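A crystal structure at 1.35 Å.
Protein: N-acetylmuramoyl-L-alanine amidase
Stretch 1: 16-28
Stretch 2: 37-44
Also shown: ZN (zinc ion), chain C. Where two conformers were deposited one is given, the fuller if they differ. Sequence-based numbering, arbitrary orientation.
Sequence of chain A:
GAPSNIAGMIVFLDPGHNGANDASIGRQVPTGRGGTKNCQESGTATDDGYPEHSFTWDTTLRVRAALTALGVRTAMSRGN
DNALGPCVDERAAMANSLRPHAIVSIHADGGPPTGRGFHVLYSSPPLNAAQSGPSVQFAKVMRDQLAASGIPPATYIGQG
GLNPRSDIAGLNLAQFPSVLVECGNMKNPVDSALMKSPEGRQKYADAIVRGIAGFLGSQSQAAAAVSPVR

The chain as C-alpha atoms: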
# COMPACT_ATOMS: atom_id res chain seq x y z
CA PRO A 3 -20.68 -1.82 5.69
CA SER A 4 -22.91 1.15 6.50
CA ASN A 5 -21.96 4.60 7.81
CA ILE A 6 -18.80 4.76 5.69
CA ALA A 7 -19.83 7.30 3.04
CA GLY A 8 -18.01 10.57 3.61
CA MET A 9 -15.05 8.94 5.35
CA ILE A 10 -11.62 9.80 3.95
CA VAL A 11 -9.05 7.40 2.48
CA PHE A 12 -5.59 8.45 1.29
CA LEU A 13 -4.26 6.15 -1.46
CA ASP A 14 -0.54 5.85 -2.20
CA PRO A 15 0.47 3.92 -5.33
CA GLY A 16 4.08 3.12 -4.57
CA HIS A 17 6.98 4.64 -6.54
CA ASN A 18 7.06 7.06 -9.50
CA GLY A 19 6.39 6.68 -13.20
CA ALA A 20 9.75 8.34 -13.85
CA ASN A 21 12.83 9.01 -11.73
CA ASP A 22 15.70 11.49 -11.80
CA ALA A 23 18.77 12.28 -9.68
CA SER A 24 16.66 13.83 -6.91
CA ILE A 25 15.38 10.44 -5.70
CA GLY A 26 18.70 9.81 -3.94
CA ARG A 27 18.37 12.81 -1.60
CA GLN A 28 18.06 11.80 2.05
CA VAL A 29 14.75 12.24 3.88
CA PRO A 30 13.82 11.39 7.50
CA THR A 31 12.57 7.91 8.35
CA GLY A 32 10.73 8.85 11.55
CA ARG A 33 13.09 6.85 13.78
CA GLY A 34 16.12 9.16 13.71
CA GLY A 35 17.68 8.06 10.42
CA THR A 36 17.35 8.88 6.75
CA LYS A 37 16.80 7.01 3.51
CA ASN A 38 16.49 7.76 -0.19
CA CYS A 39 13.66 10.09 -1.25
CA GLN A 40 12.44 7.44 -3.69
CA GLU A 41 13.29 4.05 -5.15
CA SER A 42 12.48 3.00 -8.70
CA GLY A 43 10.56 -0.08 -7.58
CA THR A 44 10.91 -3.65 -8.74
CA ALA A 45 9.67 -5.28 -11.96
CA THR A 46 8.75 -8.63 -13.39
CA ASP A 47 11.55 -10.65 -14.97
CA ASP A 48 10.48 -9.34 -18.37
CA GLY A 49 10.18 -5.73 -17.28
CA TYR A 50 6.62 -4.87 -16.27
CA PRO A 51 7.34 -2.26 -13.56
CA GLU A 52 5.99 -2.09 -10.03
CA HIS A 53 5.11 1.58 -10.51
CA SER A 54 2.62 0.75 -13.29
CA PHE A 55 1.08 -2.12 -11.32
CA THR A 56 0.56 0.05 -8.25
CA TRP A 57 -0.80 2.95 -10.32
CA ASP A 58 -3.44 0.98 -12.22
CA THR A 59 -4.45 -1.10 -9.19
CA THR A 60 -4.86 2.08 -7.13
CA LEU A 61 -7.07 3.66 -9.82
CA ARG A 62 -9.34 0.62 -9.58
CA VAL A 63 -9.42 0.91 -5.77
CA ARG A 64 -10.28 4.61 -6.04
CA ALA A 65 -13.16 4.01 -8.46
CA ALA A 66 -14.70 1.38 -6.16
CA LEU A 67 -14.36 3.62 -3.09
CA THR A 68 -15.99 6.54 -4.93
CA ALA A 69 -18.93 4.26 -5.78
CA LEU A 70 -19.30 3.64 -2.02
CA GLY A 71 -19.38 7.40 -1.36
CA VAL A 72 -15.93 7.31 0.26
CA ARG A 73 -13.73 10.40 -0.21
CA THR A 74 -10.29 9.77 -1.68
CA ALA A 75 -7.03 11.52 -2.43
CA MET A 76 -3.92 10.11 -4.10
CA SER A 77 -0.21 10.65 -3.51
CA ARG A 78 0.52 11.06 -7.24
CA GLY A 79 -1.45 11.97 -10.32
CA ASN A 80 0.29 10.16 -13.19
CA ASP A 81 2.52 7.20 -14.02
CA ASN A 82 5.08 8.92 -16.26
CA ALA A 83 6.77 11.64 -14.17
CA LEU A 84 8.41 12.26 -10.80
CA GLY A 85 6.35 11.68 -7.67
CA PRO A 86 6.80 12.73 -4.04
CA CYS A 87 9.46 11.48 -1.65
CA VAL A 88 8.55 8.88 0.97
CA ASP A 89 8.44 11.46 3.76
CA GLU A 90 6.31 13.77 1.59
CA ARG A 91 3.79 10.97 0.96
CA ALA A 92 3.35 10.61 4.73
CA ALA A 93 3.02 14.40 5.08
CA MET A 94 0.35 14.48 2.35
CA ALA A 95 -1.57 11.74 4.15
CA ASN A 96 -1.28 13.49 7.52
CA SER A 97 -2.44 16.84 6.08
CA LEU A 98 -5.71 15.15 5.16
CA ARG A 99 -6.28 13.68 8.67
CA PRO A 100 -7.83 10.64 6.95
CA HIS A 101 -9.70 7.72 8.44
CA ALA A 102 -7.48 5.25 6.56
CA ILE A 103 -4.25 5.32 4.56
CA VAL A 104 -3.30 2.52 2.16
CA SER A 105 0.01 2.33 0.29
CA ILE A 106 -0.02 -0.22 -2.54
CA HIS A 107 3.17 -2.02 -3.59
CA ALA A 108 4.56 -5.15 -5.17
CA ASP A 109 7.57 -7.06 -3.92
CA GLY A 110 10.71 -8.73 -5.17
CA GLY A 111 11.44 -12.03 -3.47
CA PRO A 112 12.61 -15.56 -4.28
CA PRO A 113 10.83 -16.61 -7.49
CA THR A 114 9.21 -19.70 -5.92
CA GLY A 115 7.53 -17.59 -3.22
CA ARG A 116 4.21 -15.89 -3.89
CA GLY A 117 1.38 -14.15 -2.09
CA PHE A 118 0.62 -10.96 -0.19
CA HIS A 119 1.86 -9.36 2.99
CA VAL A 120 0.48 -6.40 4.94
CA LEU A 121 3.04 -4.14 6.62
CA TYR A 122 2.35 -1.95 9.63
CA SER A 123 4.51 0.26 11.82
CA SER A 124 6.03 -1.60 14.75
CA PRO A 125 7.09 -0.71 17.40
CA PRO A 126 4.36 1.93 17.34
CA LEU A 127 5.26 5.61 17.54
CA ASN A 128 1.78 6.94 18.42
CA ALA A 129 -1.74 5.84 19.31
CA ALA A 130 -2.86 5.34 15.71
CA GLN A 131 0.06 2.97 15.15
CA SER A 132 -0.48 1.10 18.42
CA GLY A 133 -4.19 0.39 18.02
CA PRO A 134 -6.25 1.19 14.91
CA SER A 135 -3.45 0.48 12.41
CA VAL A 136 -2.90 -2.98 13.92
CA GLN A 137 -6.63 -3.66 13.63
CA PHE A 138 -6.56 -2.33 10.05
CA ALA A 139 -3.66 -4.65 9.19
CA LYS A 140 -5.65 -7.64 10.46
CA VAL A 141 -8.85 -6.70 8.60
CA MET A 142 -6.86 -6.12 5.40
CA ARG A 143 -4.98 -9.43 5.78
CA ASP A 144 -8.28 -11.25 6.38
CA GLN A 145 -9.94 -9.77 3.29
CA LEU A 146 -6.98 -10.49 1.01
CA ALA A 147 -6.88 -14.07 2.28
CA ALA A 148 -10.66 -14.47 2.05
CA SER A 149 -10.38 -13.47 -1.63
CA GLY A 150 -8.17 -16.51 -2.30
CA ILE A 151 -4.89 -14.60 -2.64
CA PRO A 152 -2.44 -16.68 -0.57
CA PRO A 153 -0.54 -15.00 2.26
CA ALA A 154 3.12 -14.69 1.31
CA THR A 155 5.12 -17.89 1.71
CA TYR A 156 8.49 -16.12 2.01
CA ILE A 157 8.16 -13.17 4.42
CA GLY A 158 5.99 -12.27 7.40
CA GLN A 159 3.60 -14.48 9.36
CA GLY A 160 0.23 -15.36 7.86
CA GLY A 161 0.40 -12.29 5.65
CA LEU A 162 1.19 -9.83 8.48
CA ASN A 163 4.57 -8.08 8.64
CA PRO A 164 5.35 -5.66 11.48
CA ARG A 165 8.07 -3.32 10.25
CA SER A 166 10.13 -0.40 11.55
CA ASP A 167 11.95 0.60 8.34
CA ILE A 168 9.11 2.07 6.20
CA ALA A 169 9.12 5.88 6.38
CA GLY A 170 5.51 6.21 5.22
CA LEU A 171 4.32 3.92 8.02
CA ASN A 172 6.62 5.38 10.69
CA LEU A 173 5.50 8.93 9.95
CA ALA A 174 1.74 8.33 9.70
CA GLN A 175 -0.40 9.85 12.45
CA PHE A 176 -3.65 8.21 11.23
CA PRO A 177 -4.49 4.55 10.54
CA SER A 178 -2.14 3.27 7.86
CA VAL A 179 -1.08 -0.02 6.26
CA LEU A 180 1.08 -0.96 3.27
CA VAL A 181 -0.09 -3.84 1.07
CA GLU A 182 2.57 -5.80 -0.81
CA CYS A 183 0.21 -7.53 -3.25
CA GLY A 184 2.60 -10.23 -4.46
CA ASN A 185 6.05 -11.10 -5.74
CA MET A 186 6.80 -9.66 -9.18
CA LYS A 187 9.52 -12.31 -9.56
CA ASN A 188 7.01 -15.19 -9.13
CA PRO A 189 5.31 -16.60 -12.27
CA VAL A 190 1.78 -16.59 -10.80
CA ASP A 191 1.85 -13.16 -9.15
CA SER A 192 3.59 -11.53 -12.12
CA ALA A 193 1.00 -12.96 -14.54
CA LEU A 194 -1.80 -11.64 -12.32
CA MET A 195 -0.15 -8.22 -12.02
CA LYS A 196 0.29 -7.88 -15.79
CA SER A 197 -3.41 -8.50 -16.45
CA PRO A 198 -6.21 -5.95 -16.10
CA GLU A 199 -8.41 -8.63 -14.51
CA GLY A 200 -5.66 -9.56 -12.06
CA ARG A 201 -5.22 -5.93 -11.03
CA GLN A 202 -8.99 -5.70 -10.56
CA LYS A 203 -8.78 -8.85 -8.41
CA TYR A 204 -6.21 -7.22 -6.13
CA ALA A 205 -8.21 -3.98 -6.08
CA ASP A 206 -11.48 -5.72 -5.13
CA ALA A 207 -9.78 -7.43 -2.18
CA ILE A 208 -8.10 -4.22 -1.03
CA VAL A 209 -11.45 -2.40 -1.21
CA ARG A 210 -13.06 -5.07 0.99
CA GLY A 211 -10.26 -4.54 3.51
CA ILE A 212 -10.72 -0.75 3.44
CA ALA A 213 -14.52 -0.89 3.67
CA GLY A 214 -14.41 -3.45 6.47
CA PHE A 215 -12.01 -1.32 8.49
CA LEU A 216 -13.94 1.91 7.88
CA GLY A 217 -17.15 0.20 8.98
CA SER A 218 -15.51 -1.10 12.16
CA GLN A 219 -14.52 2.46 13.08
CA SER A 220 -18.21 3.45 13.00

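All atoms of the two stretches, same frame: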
# COMPACT_ATOMS: atom_id res chain seq x y z
N GLY A 16 2.66 3.02 -4.84
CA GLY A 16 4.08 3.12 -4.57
C GLY A 16 4.89 3.50 -5.81
O GLY A 16 4.55 3.11 -6.94
N HIS A 17 5.94 4.28 -5.58
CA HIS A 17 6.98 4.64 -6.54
C HIS A 17 6.51 5.67 -7.55
O HIS A 17 5.39 6.17 -7.43
CB HIS A 17 7.60 3.38 -7.18
CG HIS A 17 7.99 2.36 -6.16
ND1 HIS A 17 9.16 2.46 -5.44
CD2 HIS A 17 7.35 1.27 -5.70
CE1 HIS A 17 9.23 1.44 -4.59
NE2 HIS A 17 8.14 0.71 -4.72
N ASN A 18 7.36 6.04 -8.51
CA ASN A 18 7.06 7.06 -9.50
C ASN A 18 7.08 6.45 -10.89
O ASN A 18 7.79 5.48 -11.14
CB ASN A 18 8.12 8.17 -9.53
CG ASN A 18 8.44 8.75 -8.17
OD1 ASN A 18 7.56 8.92 -7.32
ND2 ASN A 18 9.71 9.07 -7.96
N GLY A 19 6.34 7.09 -11.81
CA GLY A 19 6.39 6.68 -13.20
C GLY A 19 7.67 7.07 -13.91
O GLY A 19 7.96 6.53 -14.98
N ALA A 20 8.44 8.00 -13.34
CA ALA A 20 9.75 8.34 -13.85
C ALA A 20 10.60 8.84 -12.69
O ALA A 20 10.07 9.38 -11.71
CB ALA A 20 9.68 9.40 -14.95
N ASN A 21 11.91 8.64 -12.80
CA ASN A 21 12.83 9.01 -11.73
C ASN A 21 13.97 9.85 -12.30
O ASN A 21 14.34 9.72 -13.46
CB ASN A 21 13.41 7.78 -11.02
CG ASN A 21 12.35 7.00 -10.28
OD1 ASN A 21 11.98 7.34 -9.16
ND2 ASN A 21 11.86 5.94 -10.91
N ASP A 22 14.51 10.72 -11.45
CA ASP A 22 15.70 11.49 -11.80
C ASP A 22 16.73 11.42 -10.67
O ASP A 22 16.62 10.57 -9.78
CB ASP A 22 15.35 12.95 -12.14
CG ASP A 22 14.93 13.78 -10.92
OD1 ASP A 22 14.69 13.22 -9.82
OD2 ASP A 22 14.83 15.01 -11.07
N ALA A 23 17.71 12.33 -10.68
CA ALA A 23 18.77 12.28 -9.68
C ALA A 23 18.29 12.69 -8.30
O ALA A 23 18.98 12.41 -7.31
CB ALA A 23 19.95 13.15 -10.10
N SER A 24 17.13 13.35 -8.20
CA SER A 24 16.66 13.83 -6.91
C SER A 24 16.09 12.73 -6.02
O SER A 24 15.85 12.99 -4.83
CB SER A 24 15.64 14.96 -7.09
OG SER A 24 14.58 14.57 -7.94
N ILE A 25 15.89 11.52 -6.54
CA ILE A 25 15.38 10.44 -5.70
C ILE A 25 16.41 9.90 -4.72
O ILE A 25 16.04 9.17 -3.80
CB ILE A 25 14.74 9.30 -6.53
CG1 ILE A 25 15.81 8.44 -7.20
CG2 ILE A 25 13.75 9.87 -7.55
CD1 ILE A 25 15.26 7.22 -7.92
N GLY A 26 17.69 10.23 -4.90
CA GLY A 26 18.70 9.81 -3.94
C GLY A 26 18.87 10.70 -2.73
O GLY A 26 19.54 10.30 -1.77
N ARG A 27 18.28 11.90 -2.74
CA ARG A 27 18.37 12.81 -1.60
C ARG A 27 17.80 12.16 -0.35
O ARG A 27 16.81 11.42 -0.40
CB ARG A 27 17.60 14.09 -1.91
CG ARG A 27 17.65 15.13 -0.80
CD ARG A 27 16.86 16.37 -1.15
NE ARG A 27 15.46 16.06 -1.45
CZ ARG A 27 14.50 16.00 -0.54
NH1 ARG A 27 14.78 16.22 0.74
NH2 ARG A 27 13.25 15.72 -0.90
N GLN A 28 18.43 12.44 0.79
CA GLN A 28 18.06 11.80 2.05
C GLN A 28 16.89 12.51 2.72
O GLN A 28 16.86 13.74 2.79
CB GLN A 28 19.26 11.78 2.99
CG GLN A 28 20.41 10.91 2.50
CD GLN A 28 20.00 9.46 2.33
OE1 GLN A 28 19.78 8.74 3.31
NE2 GLN A 28 19.90 9.01 1.09
N LYS A 37 16.73 7.93 4.63
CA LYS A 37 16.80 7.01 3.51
C LYS A 37 16.53 7.79 2.23
O LYS A 37 16.22 8.99 2.26
CB LYS A 37 15.87 5.81 3.68
CG LYS A 37 14.39 6.15 3.72
CD LYS A 37 13.57 4.96 4.20
CE LYS A 37 13.81 3.71 3.35
NZ LYS A 37 12.91 2.59 3.74
N ASN A 38 16.67 7.11 1.10
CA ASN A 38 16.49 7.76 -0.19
C ASN A 38 15.06 8.29 -0.34
O ASN A 38 14.10 7.65 0.09
CB ASN A 38 16.80 6.79 -1.33
CG ASN A 38 18.28 6.55 -1.51
OD1 ASN A 38 19.09 6.90 -0.65
ND2 ASN A 38 18.65 5.95 -2.64
N CYS A 39 14.95 9.49 -0.93
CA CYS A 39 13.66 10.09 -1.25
C CYS A 39 12.74 9.11 -1.95
O CYS A 39 11.57 8.95 -1.58
CB CYS A 39 13.90 11.34 -2.11
SG CYS A 39 12.50 11.89 -3.12
N GLN A 40 13.24 8.44 -2.99
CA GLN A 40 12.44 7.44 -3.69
C GLN A 40 13.33 6.29 -4.14
O GLN A 40 14.56 6.39 -4.17
CB GLN A 40 11.67 8.02 -4.88
CG GLN A 40 10.25 8.46 -4.54
CD GLN A 40 9.38 7.32 -4.04
OE1 GLN A 40 9.69 6.14 -4.26
NE2 GLN A 40 8.28 7.65 -3.38
N GLU A 41 12.67 5.19 -4.49
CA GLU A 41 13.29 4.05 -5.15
C GLU A 41 12.49 3.79 -6.41
O GLU A 41 11.29 4.06 -6.46
CB GLU A 41 13.22 2.79 -4.28
CG GLU A 41 14.13 2.79 -3.10
CD GLU A 41 15.59 2.62 -3.50
OE1 GLU A 41 15.86 2.02 -4.56
OE2 GLU A 41 16.46 3.10 -2.74
N SER A 42 13.16 3.24 -7.43
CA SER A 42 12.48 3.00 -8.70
C SER A 42 11.35 1.99 -8.56
O SER A 42 10.34 2.07 -9.27
CB SER A 42 13.49 2.53 -9.74
OG SER A 42 14.17 1.38 -9.28
N GLY A 43 11.48 1.04 -7.64
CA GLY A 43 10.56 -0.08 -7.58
C GLY A 43 11.09 -1.27 -8.35
O GLY A 43 12.02 -1.18 -9.16
N THR A 44 10.48 -2.43 -8.09
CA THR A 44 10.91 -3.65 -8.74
C THR A 44 10.17 -3.81 -10.07
O THR A 44 9.50 -2.90 -10.55
CB THR A 44 10.80 -4.84 -7.79
OG1 THR A 44 11.45 -5.99 -8.36
CG2 THR A 44 9.34 -5.17 -7.48
ZN ZN C . 7.41 -0.90 -3.58
O HOH W 1 10.06 5.70 -7.96
O HOH W 2 9.40 -1.64 -3.87
O HOH W 3 8.77 -0.42 -1.88
O HOH W 4 7.60 -2.85 -2.87

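The most distinctive feature of this contact is a zinc ligand held from behind by the backbone of the second stretch. His-17 binds the ion through NE2, 2.1 Å from ZN, and its other ring nitrogen, ND1, donates a hydrogen bond of 2.9 Å to the carbonyl O of Glu-41. The acceptor lies at the ring edge, near its plane, so the bond helps to orient the imidazole and requires the proton on ND1, leaving NE2 free for the metal. Three waters and two ligands from elsewhere in the structure complete the zinc sphere.

Gly-43 closes over one face of the same ring. Its CA lies 3.6 Å from the centroid of the His-17 ring, only 10° off the normal, in a CH-pi contact. Glycine suits this place twice over: a CB would come within 3.1 Å of His-17 CG, and at the positive phi of 94° it would also be jammed against the preceding carbonyl.

Beside the histidine, a water links the two stretches. Water 1 accepts from Asn-18 N at 2.8 Å and donates to Asn-21 OD1 at 2.8 Å and to Glu-41 O at 2.5 Å. Asn-18 ND2 donates to Asn-21 OD1 (3.1 Å), tying the two amides together, and packs against Gln-40 CG at 3.5 Å. Gln-40 points its CB toward the first stretch and is largely buried there; its OE1 turns back to accept from Glu-41 N at 3.1 Å, while its NE2 is satisfied elsewhere in the structure.

Farther along, the backbones pair directly. The 3-10 segment from Ala-23 to Gly-26 presents the carbonyl of Ile-25 to Gln-40, whose N donates to Ile-25 O at 3.0 Å with a nearly linear angle of 175°. Beside this bond, Ile-25 CB and Gln-40 CB pack at 3.7 Å. Cys-39 N donates to Arg-27 O at 2.7 Å. The Cys-39 side chain points toward the first stretch, with CB 3.7 Å from Ser-24 O, and its sulfur is bonded covalently elsewhere in the structure.

At the exposed end, Gln-28 and Asn-38 form an antiparallel, non-hydrogen-bonded bridge pair, supported by a CA-H...O contact of 3.4 Å from Gln-28 CA to Lys-37 O. Although Gln-28 CB points away, its m, m rotamer folds the amide back, and NE2 donates to Asn-38 OD1 at 2.9 Å and to Gly-26 O at 3.2 Å. Altogether 666 Å², both sides summed, is buried between the stretches.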